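Local structure of putative hydrolase (Acinetobacter sp. NBRC 100985, 4XUK) at residues G12-T17 with V63-S68; T129-N134 with K178-G183; N253-G258 with G272-A277. The protein probably hydrolyses organophosphate triesters, and possibly lactones, at a two-zinc centre of the metallo-beta-lactamase superfamily type. The protein carries 2 engineered substitutions. One frame throughout, in Å; residues are numbered along the deposited sequence.

Contact 1: residues G12-T17 with V63-S68; sequences GDVQIT and VNIGKS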
loop_
_atom_site.group_PDB
_atom_site.type_symbol
_atom_site.label_atom_id
_atom_site.label_comp_id
_atom_site.label_asym_id
_atom_site.label_seq_id
_atom_site.Cartn_x
_atom_site.Cartn_y
_atom_site.Cartn_z
ATOM N N GLY A 12 -0.981 10.261 16.699
ATOM C CA GLY A 12 -1.312 10.689 18.046
ATOM C C GLY A 12 -2.776 11.071 18.127
ATOM O O GLY A 12 -3.648 10.244 17.856
ATOM N N ASP A 13 -3.046 12.327 18.477
ATOM C CA ASP A 13 -4.420 12.819 18.568
ATOM C C ASP A 13 -5.017 13.250 17.227
ATOM O O ASP A 13 -6.168 13.689 17.162
ATOM C CB ASP A 13 -4.498 13.990 19.550
ATOM C CG ASP A 13 -4.353 13.548 20.990
ATOM O OD1 ASP A 13 -4.611 12.358 21.280
ATOM O OD2 ASP A 13 -3.984 14.392 21.835
ATOM N N VAL A 14 -4.243 13.123 16.157
ATOM C CA VAL A 14 -4.686 13.630 14.864
ATOM C C VAL A 14 -4.972 12.485 13.907
ATOM O O VAL A 14 -4.211 11.522 13.832
ATOM C CB VAL A 14 -3.623 14.560 14.258
ATOM C CG1 VAL A 14 -4.075 15.112 12.898
ATOM C CG2 VAL A 14 -3.314 15.682 15.226
ATOM N N GLN A 15 -6.082 12.576 13.188
ATOM C CA GLN A 15 -6.377 11.588 12.163
ATOM C C GLN A 15 -6.229 12.254 10.810
ATOM O O GLN A 15 -6.813 13.315 10.559
ATOM C CB GLN A 15 -7.794 11.028 12.317
ATOM C CG GLN A 15 -8.156 10.018 11.238
ATOM C CD GLN A 15 -9.545 9.415 11.411
ATOM O OE1 GLN A 15 -10.553 10.115 11.363
ATOM N NE2 GLN A 15 -9.598 8.103 11.607
ATOM N N ILE A 16 -5.409 11.650 9.960
ATOM C CA ILE A 16 -5.262 12.103 8.587
ATOM C C ILE A 16 -5.926 11.072 7.679
ATOM O O ILE A 16 -5.642 9.882 7.774
ATOM C CB ILE A 16 -3.779 12.253 8.210
ATOM C CG1 ILE A 16 -3.133 13.318 9.100
ATOM C CG2 ILE A 16 -3.642 12.615 6.733
ATOM C CD1 ILE A 16 -1.614 13.337 9.073
ATOM N N THR A 17 -6.826 11.526 6.815
ATOM C CA THR A 17 -7.488 10.624 5.889
ATOM C C THR A 17 -6.942 10.846 4.488
ATOM O O THR A 17 -7.091 11.938 3.925
ATOM C CB THR A 17 -9.000 10.864 5.864
ATOM O OG1 THR A 17 -9.507 10.886 7.209
ATOM C CG2 THR A 17 -9.697 9.765 5.079
ATOM N N VAL A 63 -7.355 16.386 7.364
ATOM C CA VAL A 63 -6.674 16.380 8.655
ATOM C C VAL A 63 -7.647 16.814 9.750
ATOM O O VAL A 63 -8.085 17.974 9.798
ATOM C CB VAL A 63 -5.460 17.324 8.654
ATOM C CG1 VAL A 63 -4.656 17.175 9.944
ATOM C CG2 VAL A 63 -4.568 17.047 7.435
ATOM N N ASN A 64 -7.981 15.876 10.622
ATOM C CA ASN A 64 -8.840 16.149 11.766
ATOM C C ASN A 64 -7.955 16.477 12.971
ATOM O O ASN A 64 -7.340 15.581 13.561
ATOM C CB ASN A 64 -9.714 14.919 12.038
ATOM C CG ASN A 64 -10.658 15.099 13.218
ATOM O OD1 ASN A 64 -10.513 16.022 14.021
ATOM N ND2 ASN A 64 -11.627 14.197 13.333
ATOM N N ILE A 65 -7.875 17.754 13.332
ATOM C CA ILE A 65 -7.051 18.141 14.476
ATOM C C ILE A 65 -7.879 18.333 15.750
ATOM O O ILE A 65 -7.396 18.909 16.724
ATOM C CB ILE A 65 -6.213 19.408 14.201
ATOM C CG1 ILE A 65 -7.121 20.614 13.959
ATOM C CG2 ILE A 65 -5.281 19.194 13.006
ATOM C CD1 ILE A 65 -6.361 21.926 13.901
ATOM N N GLY A 66 -9.110 17.828 15.746
ATOM C CA GLY A 66 -9.962 17.884 16.926
ATOM C C GLY A 66 -11.104 18.869 16.777
ATOM O O GLY A 66 -12.252 18.478 16.607
ATOM N N LYS A 67 -10.795 20.155 16.843
ATOM C CA LYS A 67 -11.825 21.174 16.703
ATOM C C LYS A 67 -12.028 21.568 15.243
ATOM O O LYS A 67 -13.062 22.134 14.880
ATOM C CB LYS A 67 -11.464 22.397 17.542
ATOM C CG LYS A 67 -9.970 22.580 17.736
ATOM C CD LYS A 67 -9.294 23.076 16.471
ATOM C CE LYS A 67 -9.041 24.562 16.541
ATOM N NZ LYS A 67 -7.903 24.880 17.453
ATOM N N SER A 68 -11.037 21.261 14.408
ATOM C CA SER A 68 -11.095 21.606 12.998
ATOM C C SER A 68 -10.795 20.420 12.094
ATOM O O SER A 68 -10.114 19.460 12.483
ATOM C CB SER A 68 -10.137 22.760 12.678
ATOM O OG SER A 68 -10.514 23.941 13.366
HETATM O O HOH W 1 -8.561 14.391 15.959
#

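Contact 2: residues T129-N134 with K178-G183; sequences TVYVSN and KTYKLG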
loop_
_atom_site.group_PDB
_atom_site.type_symbol
_atom_site.label_atom_id
_atom_site.label_comp_id
_atom_site.label_asym_id
_atom_site.label_seq_id
_atom_site.Cartn_x
_atom_site.Cartn_y
_atom_site.Cartn_z
ATOM N N THR A 129 -12.823 28.014 4.280
ATOM C CA THR A 129 -12.044 29.011 3.581
ATOM C C THR A 129 -10.762 28.410 3.011
ATOM O O THR A 129 -10.080 27.573 3.637
ATOM C CB THR A 129 -11.853 30.318 4.397
ATOM O OG1 THR A 129 -10.505 30.809 4.288
ATOM C CG2 THR A 129 -12.235 30.102 5.808
ATOM N N VAL A 130 -10.491 28.831 1.785
ATOM C CA VAL A 130 -9.440 28.279 0.956
ATOM C C VAL A 130 -8.231 29.206 1.018
ATOM O O VAL A 130 -8.372 30.439 0.874
ATOM C CB VAL A 130 -9.945 28.147 -0.498
ATOM C CG1 VAL A 130 -8.832 27.706 -1.423
ATOM C CG2 VAL A 130 -11.127 27.178 -0.566
ATOM N N TYR A 131 -7.062 28.614 1.265
ATOM C CA TYR A 131 -5.785 29.339 1.302
ATOM C C TYR A 131 -4.820 28.823 0.248
ATOM O O TYR A 131 -4.736 27.612 0.002
ATOM C CB TYR A 131 -5.079 29.127 2.638
ATOM C CG TYR A 131 -5.718 29.794 3.820
ATOM C CD1 TYR A 131 -6.814 29.226 4.457
ATOM C CD2 TYR A 131 -5.198 30.974 4.324
ATOM C CE1 TYR A 131 -7.395 29.843 5.562
ATOM C CE2 TYR A 131 -5.771 31.598 5.421
ATOM C CZ TYR A 131 -6.859 31.022 6.036
ATOM O OH TYR A 131 -7.419 31.650 7.126
ATOM N N VAL A 132 -4.045 29.737 -0.323
ATOM C CA VAL A 132 -2.952 29.372 -1.223
ATOM C C VAL A 132 -1.924 30.503 -1.085
ATOM O O VAL A 132 -2.266 31.597 -0.605
ATOM C CB VAL A 132 -3.473 29.235 -2.674
ATOM C CG1 VAL A 132 -3.855 30.613 -3.229
ATOM C CG2 VAL A 132 -2.460 28.519 -3.564
ATOM N N SER A 133 -0.672 30.265 -1.465
ATOM C CA SER A 133 0.344 31.289 -1.230
ATOM C C SER A 133 0.122 32.539 -2.086
ATOM O O SER A 133 -0.413 32.464 -3.198
ATOM C CB SER A 133 1.750 30.743 -1.464
ATOM O OG SER A 133 2.090 30.791 -2.837
ATOM N N ASN A 134 0.538 33.661 -1.547
ATOM C CA ASN A 134 0.580 34.930 -2.246
ATOM C C ASN A 134 1.245 34.849 -3.618
ATOM O O ASN A 134 0.704 35.261 -4.593
ATOM C CB ASN A 134 1.243 36.017 -1.376
ATOM C CG ASN A 134 2.681 35.669 -0.945
ATOM O OD1 ASN A 134 3.101 34.539 -0.936
ATOM N ND2 ASN A 134 3.414 36.672 -0.569
ATOM N N LYS A 178 -8.336 33.075 0.393
ATOM C CA LYS A 178 -7.344 33.871 1.094
ATOM C C LYS A 178 -5.958 33.535 0.566
ATOM O O LYS A 178 -5.722 32.421 0.089
ATOM C CB LYS A 178 -7.394 33.560 2.591
ATOM C CG LYS A 178 -8.769 33.681 3.227
ATOM C CD LYS A 178 -9.264 35.118 3.189
ATOM C CE LYS A 178 -10.506 35.305 4.049
ATOM N NZ LYS A 178 -10.882 36.748 4.120
ATOM N N THR A 179 -5.041 34.494 0.646
ATOM C CA THR A 179 -3.636 34.202 0.377
ATOM C C THR A 179 -2.793 34.447 1.626
ATOM O O THR A 179 -3.229 35.147 2.546
ATOM C CB THR A 179 -3.087 34.989 -0.834
ATOM O OG1 THR A 179 -3.040 36.387 -0.535
ATOM C CG2 THR A 179 -3.975 34.765 -2.054
ATOM N N TYR A 180 -1.602 33.848 1.666
ATOM C CA TYR A 180 -0.711 33.989 2.819
ATOM C C TYR A 180 0.717 34.263 2.373
ATOM O O TYR A 180 1.059 34.104 1.193
ATOM C CB TYR A 180 -0.735 32.732 3.707
ATOM C CG TYR A 180 -0.276 31.480 2.988
ATOM C CD1 TYR A 180 1.079 31.229 2.779
ATOM C CD2 TYR A 180 -1.194 30.555 2.511
ATOM C CE1 TYR A 180 1.500 30.103 2.114
ATOM C CE2 TYR A 180 -0.779 29.409 1.846
ATOM C CZ TYR A 180 0.569 29.195 1.654
ATOM O OH TYR A 180 1.002 28.068 0.988
ATOM N N LYS A 181 1.562 34.596 3.317
ATOM C CA LYS A 181 2.966 34.779 3.063
ATOM C C LYS A 181 3.806 33.863 3.931
ATOM O O LYS A 181 3.357 33.408 4.927
ATOM C CB LYS A 181 3.329 36.229 3.330
ATOM C CG LYS A 181 3.038 37.125 2.174
ATOM C CD LYS A 181 3.759 36.659 0.895
ATOM C CE LYS A 181 5.187 36.164 1.164
ATOM N NZ LYS A 181 5.413 34.774 0.729
ATOM N N LEU A 182 5.040 33.646 3.563
ATOM C CA LEU A 182 5.987 32.925 4.373
ATOM C C LEU A 182 5.920 33.355 5.836
ATOM O O LEU A 182 5.728 34.512 6.047
ATOM C CB LEU A 182 7.320 33.291 3.793
ATOM C CG LEU A 182 8.495 32.398 4.015
ATOM C CD1 LEU A 182 8.106 30.949 4.299
ATOM C CD2 LEU A 182 9.377 32.564 2.817
ATOM N N GLY A 183 6.079 32.464 6.829
ATOM C CA GLY A 183 6.016 32.877 8.219
ATOM C C GLY A 183 4.616 32.744 8.781
ATOM O O GLY A 183 4.431 32.670 10.001
HETATM O O HOH W 2 0.667 27.781 -2.324
#

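Contact 3: residues N253-G258 with G272-A277; sequences NFAKNG and GHTYSA. Engineered in segment 272-277: T274 (natural residue Ile).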
loop_
_atom_site.group_PDB
_atom_site.type_symbol
_atom_site.label_atom_id
_atom_site.label_comp_id
_atom_site.label_asym_id
_atom_site.label_seq_id
_atom_site.Cartn_x
_atom_site.Cartn_y
_atom_site.Cartn_z
ATOM N N ASN A 253 16.444 16.577 3.792
ATOM C CA ASN A 253 15.831 16.829 5.090
ATOM C C ASN A 253 14.998 15.641 5.585
ATOM O O ASN A 253 15.154 15.213 6.733
ATOM C CB ASN A 253 14.992 18.120 5.014
ATOM C CG ASN A 253 14.014 18.275 6.179
ATOM O OD1 ASN A 253 14.289 17.872 7.309
ATOM N ND2 ASN A 253 12.861 18.874 5.899
ATOM N N PHE A 254 14.133 15.101 4.724
ATOM C CA PHE A 254 13.260 13.976 5.107
ATOM C C PHE A 254 14.025 12.708 5.466
ATOM O O PHE A 254 13.652 11.978 6.393
ATOM C CB PHE A 254 12.279 13.642 3.981
ATOM C CG PHE A 254 11.389 14.792 3.563
ATOM C CD1 PHE A 254 11.093 15.826 4.431
ATOM C CD2 PHE A 254 10.844 14.814 2.290
ATOM C CE1 PHE A 254 10.273 16.876 4.023
ATOM C CE2 PHE A 254 10.022 15.857 1.877
ATOM C CZ PHE A 254 9.734 16.883 2.741
ATOM N N ALA A 255 15.085 12.426 4.714
ATOM C CA ALA A 255 15.900 11.243 4.969
ATOM C C ALA A 255 16.638 11.327 6.311
ATOM O O ALA A 255 16.688 10.339 7.047
ATOM C CB ALA A 255 16.882 11.010 3.825
ATOM N N LYS A 256 17.180 12.476 6.589
ATOM C CA LYS A 256 17.846 12.717 7.817
ATOM C C LYS A 256 16.910 12.785 9.052
ATOM O O LYS A 256 17.188 12.249 10.063
ATOM C CB LYS A 256 18.621 13.993 7.665
ATOM C CG LYS A 256 19.416 14.378 8.864
ATOM C CD LYS A 256 19.134 15.808 9.235
ATOM C CE LYS A 256 20.355 16.680 9.077
ATOM N NZ LYS A 256 20.867 17.148 10.397
ATOM N N ASN A 257 15.807 13.471 8.917
ATOM C CA ASN A 257 14.953 13.798 10.055
ATOM C C ASN A 257 13.709 12.936 10.196
ATOM O O ASN A 257 13.052 12.952 11.240
ATOM C CB ASN A 257 14.625 15.288 10.048
ATOM C CG ASN A 257 15.875 16.148 10.197
ATOM O OD1 ASN A 257 16.580 16.055 11.194
ATOM N ND2 ASN A 257 16.156 16.966 9.197
ATOM N N GLY A 258 13.390 12.178 9.149
ATOM C CA GLY A 258 12.395 11.128 9.259
ATOM C C GLY A 258 10.944 11.551 9.358
ATOM O O GLY A 258 10.117 10.771 9.847
ATOM N N GLY A 272 3.941 7.939 3.855
ATOM C CA GLY A 272 5.115 7.108 4.069
ATOM C C GLY A 272 6.294 7.929 4.552
ATOM O O GLY A 272 6.123 9.019 5.096
ATOM N N HIS A 273 7.496 7.402 4.348
ATOM C CA HIS A 273 8.712 8.062 4.794
ATOM C C HIS A 273 9.764 7.888 3.708
ATOM O O HIS A 273 9.608 7.036 2.829
ATOM C CB HIS A 273 9.205 7.402 6.073
ATOM C CG HIS A 273 8.260 7.533 7.228
ATOM N ND1 HIS A 273 7.182 6.690 7.409
ATOM C CD2 HIS A 273 8.237 8.402 8.267
ATOM C CE1 HIS A 273 6.538 7.032 8.514
ATOM N NE2 HIS A 273 7.160 8.063 9.055
ATOM N N THR A 274 10.826 8.692 3.743
ATOM C CA THR A 274 11.913 8.479 2.788
ATOM C C THR A 274 13.217 8.079 3.455
ATOM O O THR A 274 13.646 8.675 4.455
ATOM C CB THR A 274 12.120 9.666 1.794
ATOM O OG1 THR A 274 13.500 10.055 1.756
ATOM C CG2 THR A 274 11.298 10.837 2.182
ATOM N N TYR A 275 13.822 7.036 2.900
ATOM C CA TYR A 275 15.106 6.542 3.364
ATOM C C TYR A 275 16.153 6.852 2.318
ATOM O O TYR A 275 15.840 6.921 1.126
ATOM C CB TYR A 275 15.031 5.030 3.566
ATOM C CG TYR A 275 16.374 4.347 3.703
ATOM C CD1 TYR A 275 17.057 4.350 4.913
ATOM C CD2 TYR A 275 16.951 3.686 2.622
ATOM C CE1 TYR A 275 18.276 3.726 5.044
ATOM C CE2 TYR A 275 18.176 3.045 2.742
ATOM C CZ TYR A 275 18.834 3.075 3.955
ATOM O OH TYR A 275 20.049 2.459 4.086
ATOM N N SER A 276 17.391 7.044 2.770
ATOM C CA SER A 276 18.536 7.153 1.873
ATOM C C SER A 276 19.753 6.476 2.501
ATOM O O SER A 276 20.060 6.692 3.673
ATOM C CB SER A 276 18.867 8.616 1.594
ATOM O OG SER A 276 19.982 8.711 0.721
ATOM N N ALA A 277 20.448 5.664 1.714
ATOM C CA ALA A 277 21.656 4.998 2.182
ATOM C C ALA A 277 22.882 5.894 2.034
ATOM O O ALA A 277 23.858 5.735 2.768
ATOM C CB ALA A 277 21.861 3.685 1.432
HETATM O O HOH W 3 11.045 10.543 5.928
HETATM O O HOH W 4 16.869 7.754 6.088
#

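Contact 1: residues G12-T17 with V63-S68
Q15 and N64 form an antiparallel hydrogen-bonded pair with their CA atoms 5.2 Å apart, and I16 faces V63 in the neighbouring non-hydrogen-bonded pair, so that strand 14-26 starts beside the end of strand 54-64. The two bonds of the pair are unequal. N64 N reaches Q15 O at 2.8 Å and almost straight (169° at the hydrogen), whereas Q15 N stands 3.3 Å from N64 O, in the carbonyl plane on a lone pair. N64 O is also approached by the CA of V14 and is hydrogen-bonded to a water. The same water bonds D13 O and so links the two segments where the strand pairing stops.

V14 carries much of the apolar contact. Its CG1 is anti to the backbone N (chi1 -180°), and this methyl meets V63 CG1 at 3.6 Å, the two valines crossing obliquely. The same V14 CG1 also lies against N64 O, 3.4 Å away. I16 adds a looser touch, its CG1 lying 4.2 Å from V63 CG1. From strands 202-208 and 211-215, L206 packs on V14 and V63, and F215 on I16 and V63, which places these residues in the interior of the sandwich made by the two sheets.

On the other face Q15 OE1 and N64 ND2 both hydrogen-bond to the OH of Y96. OD1 of N64 accepts instead from G66 N, two residues on, at 2.9 Å, an Asx turn. The chemistry is thus split by face: methyl groups on the V63 side pack between the two sheets, while on the N64 side one amide uses both ends to join the strand pair to Y96 and to shape the turn that follows.

Contact 2: residues T129-N134 with K178-G183
Y180 has CG between its backbone N and carbonyl carbon (chi1 61°), on the side of the strand where the ring lies against S133, whose CA sits over one face; Y131 has CG anti to the carbonyl carbon (chi1 -70°), and its ring has K178 CB over one face. Strands 129-133 and 177-180 are neighbouring parallel strands joined through helices 134-141 and 151-173, a beta-alpha-beta crossover, and 177-180 is the outermost strand of this sheet within the chain.

The backbone bonds show the parallel register. K178 N donates to V130 O at 2.7 Å and V132 N to K178 O at 3.2 Å. Further along, Y180 N to V132 O is longer, 3.3 Å, with the donor tilted 27° from the carbonyl plane. The ladder closes with N134 N on Y180 O at 2.8 Å, already in the first turn of helix 134-141.

Both tyrosines receive CH-pi contacts over a ring face. S133 CA stands 3.7 Å from the centroid of the Y180 ring, displaced toward the rim, and Y131 CB comes in at that ring's edge. K178 CB lies 4.1 Å from the centroid of the Y131 ring before its chain bends away. I186 touches both tyrosine side chains, and F202 meets Y180 edge-to-face.

S133 is the N-cap of helix 134-141: its OG bonds E136 N and also G200 O, so one hydroxyl ties the helix start to a loop. The modelled join of N134 ND2 to K181 CD is chemically doubtful, and the K181 NZ to N134 OD1 bond, which depends on the same doubtful join, carries little weight. Y180 OH pairs mainly with Y204 OH and only weakly with the water that accepts from S133 N at 2.9 Å.

Contact 3: residues N253-G258 with G272-A277
F254 meets T274, an engineered residue (isoleucine in the natural sequence), through its CB, which lies 3.5 Å from T274 CG2; the phenylalanine side chain also touches I216. The carbonyl of F254 is bridged to the strand by a water that donates to F254 O at 3.0 Å and accepts from T274 N at 2.9 Å. A255 comes next, with its CA-H directed at T274 O (3.5 Å, 163° at the hydrogen) and its CB 3.8 Å from S276 CB. T274 OG1, buried near A255 CB, has no polar partner in the model. Here the axes of residues 253-257 and 272-275 cross at 94°, a helix laid over the second sheet of the alpha-beta/beta-alpha sandwich. A second water donates to A255 O at 2.8 Å and accepts weakly from S276 N; the hydroxyl of S276 bonds G279 N and S281 O. G258, leaving the helix with positive phi, sends its carbonyl O into the plane of the H273 ring at the edge, 3.4 Å from CD2 of H273. Y47 of the second subunit stacks on H273 and donates its OH to T274 O.

Contacts 1 and 2 belong to the same mixed sheet: contact 1 joins strands 14-26 and 54-64, contact 2 the strand pair at the 177-180 edge, with centres 21 Å apart and nearest atoms about 10 Å apart. Contact 3 lies on the second sheet, its centre 23 Å from that of contact 1 and 28 Å from that of contact 2; none touches another. The V132 side chain of contact 2 is about 11 Å from a bound zinc ion, too far to coordinate it, but strand 129-133 neighbours strand 103-105, which leads to H108 and H110. Contact 3 flanks strand 260-262, after which H265 binds zinc, and it reaches the subunit interface.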